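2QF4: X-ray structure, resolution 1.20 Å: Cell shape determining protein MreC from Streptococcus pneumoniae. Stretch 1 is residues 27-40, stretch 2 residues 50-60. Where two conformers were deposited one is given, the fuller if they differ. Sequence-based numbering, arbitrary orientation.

Stretch 1 (27-40) LDAGRSKGASENML
Stretch 2, residues 50-60: SVSKVEENSTI

Backbone amides and carbonyls carry most of the polar bonding. Leu27 and Thr59 form an antiparallel hydrogen-bonded pair, CA atoms 5.2 Å apart: Leu27 N donates to Thr59 O at 2.8 Å, nearly straight, and Thr59 N to Leu27 O at 3.1 Å. Thr59 (chi1 m) also spends its hydroxyl, OG1 donating to Ala29 O at 2.7 Å.

The chain then leaves sheet geometry. Gly30 (phi/psi -139/-123) lies so close to the hairpin turn that an ideal CB would sit 2.3 Å from Glu55 O. Beyond it, the short 3-10 segment Arg31-Ser32 offers its free amides to the turn: Arg31 N to Glu55 O and Ser32 N to Glu56 O, both 3.0 Å. Arg31 (t, t, m) runs out extended and bends at chi3, adding a weak bond from NH2 to Val54 O at 2.9 Å, with Val54 CG1 over one guanidinium face.

A type I turn, Ser36 to Met39, brings stretch 1 back to the strand. Val51 N donates to Met39 O at 3.0 Å, and Leu40 faces Ser50 in an antiparallel non-hydrogen-bonded pair, CA atoms 4.4 Å apart. One water bridges Glu37 O and Val51 O.

Inside this loop, Val54 and Val51, both t, point toward stretch 1: Val54 CG1 packs 4.0 Å from Ala35 CB, Val51 CG2 3.8 Å from Met39 CB.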

ATOM      1  N   LEU A  27      15.112  -5.783  -3.841  1.00  9.13           N
ATOM      2  CA  LEU A  27      15.066  -6.058  -5.257  1.00  9.23           C
ATOM      3  C   LEU A  27      16.398  -5.694  -5.912  1.00  9.86           C
ATOM      4  O   LEU A  27      17.091  -4.773  -5.482  1.00 10.43           O
ATOM      5  CB  LEU A  27      13.931  -5.262  -5.925  1.00  9.05           C
ATOM      6  CG  LEU A  27      12.579  -5.354  -5.271  1.00  9.23           C
ATOM      7  CD1 LEU A  27      11.563  -4.480  -6.059  1.00 10.69           C
ATOM      8  CD2 LEU A  27      12.129  -6.779  -5.185  1.00 11.99           C
ATOM      9  N   ASP A  28      16.724  -6.408  -6.982  1.00  9.68           N
ATOM     10  CA  ASP A  28      17.980  -6.243  -7.717  1.00 10.91           C
ATOM     11  C   ASP A  28      17.954  -5.192  -8.814  1.00 11.25           C
ATOM     12  O   ASP A  28      18.724  -5.302  -9.750  1.00 12.90           O
ATOM     13  CB  ASP A  28      18.456  -7.584  -8.262  1.00 11.00           C
ATOM     14  CG  ASP A  28      17.579  -8.155  -9.356  1.00 10.30           C
ATOM     15  OD1 ASP A  28      16.526  -7.585  -9.690  1.00 10.80           O
ATOM     16  OD2 ASP A  28      17.986  -9.233  -9.866  1.00 12.41           O
ATOM     17  N   ALA A  29      17.185  -4.121  -8.658  1.00 11.82           N
ATOM     18  CA  ALA A  29      17.221  -2.938  -9.542  1.00 12.32           C
ATOM     19  C   ALA A  29      17.131  -1.771  -8.580  1.00 13.27           C
ATOM     20  O   ALA A  29      16.323  -1.804  -7.651  1.00 12.76           O
ATOM     21  CB  ALA A  29      16.143  -2.982 -10.553  1.00 14.17           C
ATOM     22  N   GLY A  30      17.816  -0.668  -8.848  1.00 14.53           N
ATOM     23  CA  GLY A  30      17.316   0.603  -8.502  1.00 15.25           C
ATOM     24  C   GLY A  30      17.437   1.776  -9.386  1.00 14.79           C
ATOM     25  O   GLY A  30      16.846   1.742 -10.423  1.00 15.96           O
ATOM     26  N   ARG A  31      18.058   2.834  -8.883  1.00 17.73           N
ATOM     27  CA  ARG A  31      17.952   4.135  -9.556  1.00 19.35           C
ATOM     28  C   ARG A  31      18.514   4.087 -10.963  1.00 19.70           C
ATOM     29  O   ARG A  31      17.960   4.717 -11.874  1.00 20.35           O
ATOM     30  CB  ARG A  31      18.655   5.219  -8.749  1.00 19.99           C
ATOM     31  CG  ARG A  31      18.519   6.681  -9.120  0.50 20.22           C
ATOM     32  CD  ARG A  31      19.311   7.509  -8.087  0.50 23.42           C
ATOM     33  NE  ARG A  31      18.647   7.551  -6.772  0.50 23.83           N
ATOM     34  CZ  ARG A  31      19.127   7.070  -5.622  0.50 24.32           C
ATOM     35  NH1 ARG A  31      20.317   6.480  -5.545  0.50 22.21           N
ATOM     36  NH2 ARG A  31      18.392   7.180  -4.517  0.50 27.46           N
ATOM     37  N   SER A  32      19.569   3.288 -11.166  1.00 19.30           N
ATOM     38  CA  SER A  32      20.178   3.180 -12.497  1.00 19.49           C
ATOM     39  C   SER A  32      19.199   2.634 -13.540  1.00 19.58           C
ATOM     40  O   SER A  32      19.416   2.830 -14.752  1.00 21.70           O
ATOM     41  CB  SER A  32      21.430   2.321 -12.436  1.00 19.29           C
ATOM     42  OG  SER A  32      21.113   0.948 -12.264  1.00 21.11           O
ATOM     43  N   LYS A  33      18.146   1.941 -13.075  1.00 19.75           N
ATOM     44  CA  LYS A  33      17.095   1.418 -13.937  1.00 20.11           C
ATOM     45  C   LYS A  33      15.736   2.094 -13.751  1.00 19.92           C
ATOM     46  O   LYS A  33      14.744   1.664 -14.317  1.00 21.36           O
ATOM     47  CB  LYS A  33      16.961  -0.093 -13.749  1.00 20.96           C
ATOM     48  CG  LYS A  33      17.998  -0.861 -14.498  1.00 22.57           C
ATOM     49  CD  LYS A  33      18.004  -2.312 -14.140  1.00 23.20           C
ATOM     50  CE  LYS A  33      19.070  -3.049 -14.945  1.00 24.42           C
ATOM     51  NZ  LYS A  33      19.105  -4.499 -14.578  1.00 26.92           N
ATOM     52  N   GLY A  34      15.726   3.190 -13.013  1.00 20.08           N
ATOM     53  CA  GLY A  34      14.539   4.031 -12.925  1.00 19.39           C
ATOM     54  C   GLY A  34      13.713   3.910 -11.659  1.00 18.34           C
ATOM     55  O   GLY A  34      12.642   4.512 -11.569  1.00 19.31           O
ATOM     56  N   ALA A  35      14.182   3.158 -10.668  1.00 16.60           N
ATOM     57  CA  ALA A  35      13.468   3.097  -9.394  1.00 16.02           C
ATOM     58  C   ALA A  35      13.444   4.497  -8.781  1.00 17.04           C
ATOM     59  O   ALA A  35      14.440   5.249  -8.866  1.00 18.67           O
ATOM     60  CB  ALA A  35      14.152   2.107  -8.477  1.00 14.96           C
ATOM     61  N   SER A  36      12.285   4.841  -8.203  1.00 16.68           N
ATOM     62  CA  SER A  36      12.056   6.145  -7.570  1.00 17.46           C
ATOM     63  C   SER A  36      11.381   5.989  -6.209  1.00 17.14           C
ATOM     64  O   SER A  36      10.713   5.000  -5.886  1.00 16.96           O
ATOM     65  CB  SER A  36      11.256   7.126  -8.479  1.00 17.86           C
ATOM     66  OG  SER A  36      10.042   6.618  -9.021  1.00 21.33           O
ATOM     67  N   GLU A  37      11.513   7.046  -5.429  1.00 17.71           N
ATOM     68  CA  GLU A  37      11.055   7.047  -4.069  1.00 18.40           C
ATOM     69  C   GLU A  37       9.501   7.177  -3.983  1.00 15.70           C
ATOM     70  O   GLU A  37       8.952   6.934  -2.914  1.00 19.39           O
ATOM     71  CB  GLU A  37      11.692   8.208  -3.245  1.00 19.82           C
ATOM     72  CG  GLU A  37      12.834   9.064  -3.809  0.50 22.65           C
ATOM     73  CD  GLU A  37      14.058   8.324  -4.303  0.50 23.26           C
ATOM     74  OE1 GLU A  37      14.879   7.868  -3.486  0.50 26.37           O
ATOM     75  OE2 GLU A  37      14.236   8.283  -5.528  0.50 24.85           O
ATOM     76  N   ASN A  38       8.804   7.537  -5.061  1.00 17.60           N
ATOM     77  CA  ASN A  38       7.343   7.639  -5.033  1.00 16.73           C
ATOM     78  C   ASN A  38       6.702   6.328  -5.320  1.00 13.24           C
ATOM     79  O   ASN A  38       5.485   6.283  -5.414  1.00 14.31           O
ATOM     80  CB  ASN A  38       6.735   8.756  -5.996  1.00 16.60           C
ATOM     81  CG  ASN A  38       6.749   8.385  -7.532  1.00 17.27           C
ATOM     82  OD1 ASN A  38       7.528   7.544  -7.976  1.00 17.97           O
ATOM     83  ND2 ASN A  38       5.863   9.031  -8.330  1.00 18.76           N
ATOM     84  N   MET A  39       7.497   5.241  -5.496  1.00 11.68           N
ATOM     85  CA  MET A  39       6.938   4.035  -6.020  1.00  9.88           C
ATOM     86  C   MET A  39       6.350   3.124  -4.971  1.00  8.33           C
ATOM     87  O   MET A  39       6.855   2.976  -3.856  1.00  8.63           O
ATOM     88  CB  MET A  39       7.963   3.271  -6.873  1.00  9.93           C
ATOM     89  CG  MET A  39       8.296   3.974  -8.181  1.00 12.16           C
ATOM     90  SD  MET A  39       9.537   3.073  -9.098  1.00 13.16           S
ATOM     91  CE  MET A  39       9.268   3.813 -10.747  1.00 16.08           C
ATOM     92  N   LEU A  40       5.269   2.503  -5.393  1.00  8.05           N
ATOM     93  CA  LEU A  40       4.625   1.401  -4.685  1.00  7.81           C
ATOM     94  C   LEU A  40       5.061   0.103  -5.323  1.00  7.96           C
ATOM     95  O   LEU A  40       5.667   0.100  -6.383  1.00  9.86           O
ATOM     96  CB  LEU A  40       3.108   1.581  -4.660  1.00  8.65           C
ATOM     97  CG  LEU A  40       2.619   2.759  -3.789  1.00  8.24           C
ATOM     98  CD1 LEU A  40       1.112   2.908  -3.904  1.00 12.60           C
ATOM     99  CD2 LEU A  40       2.996   2.513  -2.314  1.00  9.83           C
ATOM    100  N   SER A  50       5.685  -0.576  -0.169  1.00  7.46           N
ATOM    101  CA  SER A  50       6.107   0.761  -0.619  1.00  7.98           C
ATOM    102  C   SER A  50       7.619   0.794  -0.652  1.00  8.31           C
ATOM    103  O   SER A  50       8.266   0.130   0.152  1.00  8.68           O
ATOM    104  CB  SER A  50       5.550   1.849   0.302  1.00  8.76           C
ATOM    105  OG  SER A  50       5.859   1.558   1.652  1.00  9.52           O
ATOM    106  N   VAL A  51       8.186   1.551  -1.588  1.00  8.67           N
ATOM    107  CA  VAL A  51       9.636   1.691  -1.622  1.00  9.27           C
ATOM    108  C   VAL A  51      10.078   2.457  -0.393  1.00 10.21           C
ATOM    109  O   VAL A  51       9.555   3.544  -0.116  1.00 11.98           O
ATOM    110  CB  VAL A  51      10.113   2.393  -2.926  1.00  9.62           C
ATOM    111  CG1 VAL A  51      11.568   2.820  -2.841  1.00 11.77           C
ATOM    112  CG2 VAL A  51       9.861   1.502  -4.144  1.00 10.96           C
ATOM    113  N   SER A  52      11.049   1.906   0.335  1.00 10.77           N
ATOM    114  CA  SER A  52      11.598   2.626   1.469  1.00 12.61           C
ATOM    115  C   SER A  52      12.997   3.152   1.242  1.00 13.01           C
ATOM    116  O   SER A  52      13.376   4.099   1.897  1.00 14.97           O
ATOM    117  CB  SER A  52      11.539   1.766   2.691  1.00 14.57           C
ATOM    118  OG  SER A  52      12.210   0.570   2.493  1.00 15.78           O
ATOM    119  N   LYS A  53      13.778   2.568   0.338  1.00 13.84           N
ATOM    120  CA  LYS A  53      15.081   3.118  -0.013  1.00 15.51           C
ATOM    121  C   LYS A  53      15.430   2.713  -1.429  1.00 14.49           C
ATOM    122  O   LYS A  53      15.239   1.561  -1.815  1.00 14.83           O
ATOM    123  CB  LYS A  53      16.121   2.581   0.928  1.00 16.77           C
ATOM    124  CG  LYS A  53      17.517   3.106   0.667  1.00 19.32           C
ATOM    125  CD  LYS A  53      18.406   2.778   1.827  1.00 22.68           C
ATOM    126  CE  LYS A  53      19.453   3.844   2.042  1.00 28.26           C
ATOM    127  NZ  LYS A  53      20.691   3.294   2.673  1.00 32.50           N
ATOM    128  N   VAL A  54      15.936   3.670  -2.199  1.00 15.70           N
ATOM    129  CA  VAL A  54      16.484   3.422  -3.517  1.00 16.06           C
ATOM    130  C   VAL A  54      18.003   3.569  -3.459  1.00 16.83           C
ATOM    131  O   VAL A  54      18.507   4.636  -3.069  1.00 18.24           O
ATOM    132  CB  VAL A  54      15.902   4.400  -4.541  1.00 16.95           C
ATOM    133  CG1 VAL A  54      16.483   4.136  -5.910  1.00 18.15           C
ATOM    134  CG2 VAL A  54      14.351   4.305  -4.552  1.00 18.06           C
ATOM    135  N   GLU A  55      18.725   2.512  -3.821  1.00 16.31           N
ATOM    136  CA  GLU A  55      20.179   2.575  -4.037  1.00 17.07           C
ATOM    137  C   GLU A  55      20.432   2.576  -5.531  1.00 16.60           C
ATOM    138  O   GLU A  55      19.524   2.503  -6.325  1.00 16.60           O
ATOM    139  CB  GLU A  55      20.900   1.417  -3.362  1.00 18.61           C
ATOM    140  CG  GLU A  55      20.595   1.243  -1.873  1.00 23.41           C
ATOM    141  CD  GLU A  55      21.086   2.375  -1.002  0.50 27.03           C
ATOM    142  OE1 GLU A  55      22.116   2.194  -0.314  0.50 29.67           O
ATOM    143  OE2 GLU A  55      20.426   3.442  -0.984  0.50 29.61           O
ATOM    144  N   GLU A  56      21.698   2.685  -5.941  1.00 18.42           N
ATOM    145  CA  GLU A  56      21.979   2.747  -7.376  1.00 17.26           C
ATOM    146  C   GLU A  56      21.524   1.483  -8.095  1.00 15.36           C
ATOM    147  O   GLU A  56      20.960   1.558  -9.187  1.00 16.38           O
ATOM    148  CB  GLU A  56      23.457   2.992  -7.651  1.00 18.96           C
ATOM    149  CG  GLU A  56      23.822   3.144  -9.140  1.00 21.18           C
ATOM    150  CD  GLU A  56      23.229   4.369  -9.809  1.00 25.99           C
ATOM    151  OE1 GLU A  56      22.636   5.220  -9.115  1.00 27.60           O
ATOM    152  OE2 GLU A  56      23.373   4.481 -11.054  1.00 29.14           O
ATOM    153  N   ASN A  57      21.727   0.309  -7.476  1.00 15.48           N
ATOM    154  CA  ASN A  57      21.405  -0.957  -8.142  1.00 15.27           C
ATOM    155  C   ASN A  57      20.450  -1.889  -7.389  1.00 14.23           C
ATOM    156  O   ASN A  57      20.270  -3.032  -7.791  1.00 15.54           O
ATOM    157  CB  ASN A  57      22.702  -1.700  -8.508  1.00 16.35           C
ATOM    158  CG  ASN A  57      23.536  -0.936  -9.493  1.00 20.20           C
ATOM    159  OD1 ASN A  57      23.071  -0.599 -10.579  1.00 23.41           O
ATOM    160  ND2 ASN A  57      24.747  -0.630  -9.115  1.00 25.31           N
ATOM    161  N   SER A  58      19.843  -1.400  -6.310  1.00 13.20           N
ATOM    162  CA  SER A  58      18.890  -2.181  -5.526  1.00 12.56           C
ATOM    163  C   SER A  58      17.887  -1.240  -4.928  1.00 11.74           C
ATOM    164  O   SER A  58      18.125  -0.025  -4.836  1.00 12.90           O
ATOM    165  CB  SER A  58      19.608  -2.960  -4.410  1.00 12.54           C
ATOM    166  OG  SER A  58      20.262  -2.118  -3.474  1.00 16.08           O
ATOM    167  N   THR A  59      16.779  -1.826  -4.481  1.00 10.90           N
ATOM    168  CA  THR A  59      15.668  -1.100  -3.884  1.00 10.31           C
ATOM    169  C   THR A  59      15.125  -1.941  -2.729  1.00  9.50           C
ATOM    170  O   THR A  59      14.945  -3.135  -2.854  1.00  9.55           O
ATOM    171  CB  THR A  59      14.520  -0.892  -4.903  1.00 10.43           C
ATOM    172  OG1 THR A  59      15.003  -0.113  -5.991  1.00 12.60           O
ATOM    173  CG2 THR A  59      13.326  -0.154  -4.308  1.00 11.38           C
ATOM    174  N   ILE A  60      14.867  -1.309  -1.594  1.00  9.95           N
ATOM    175  CA  ILE A  60      14.224  -1.968  -0.468  1.00 10.69           C
ATOM    176  C   ILE A  60      12.732  -1.582  -0.453  1.00  9.21           C
ATOM    177  O   ILE A  60      12.365  -0.402  -0.614  1.00  9.89           O
ATOM    178  CB  ILE A  60      14.860  -1.601   0.888  1.00 12.17           C
ATOM    179  CG1 ILE A  60      16.376  -1.891   0.861  1.00 15.48           C
ATOM    180  CG2 ILE A  60      14.144  -2.376   2.016  1.00 12.96           C
ATOM    181  CD1 ILE A  60      17.082  -1.600   2.188  1.00 17.74           C
TER
HETATM  182  O   HOH W   1      10.338   6.090  -0.819  1.00 21.44           O
HETATM  183  O   HOH W   2      15.763   6.434  -1.239  1.00 24.51           O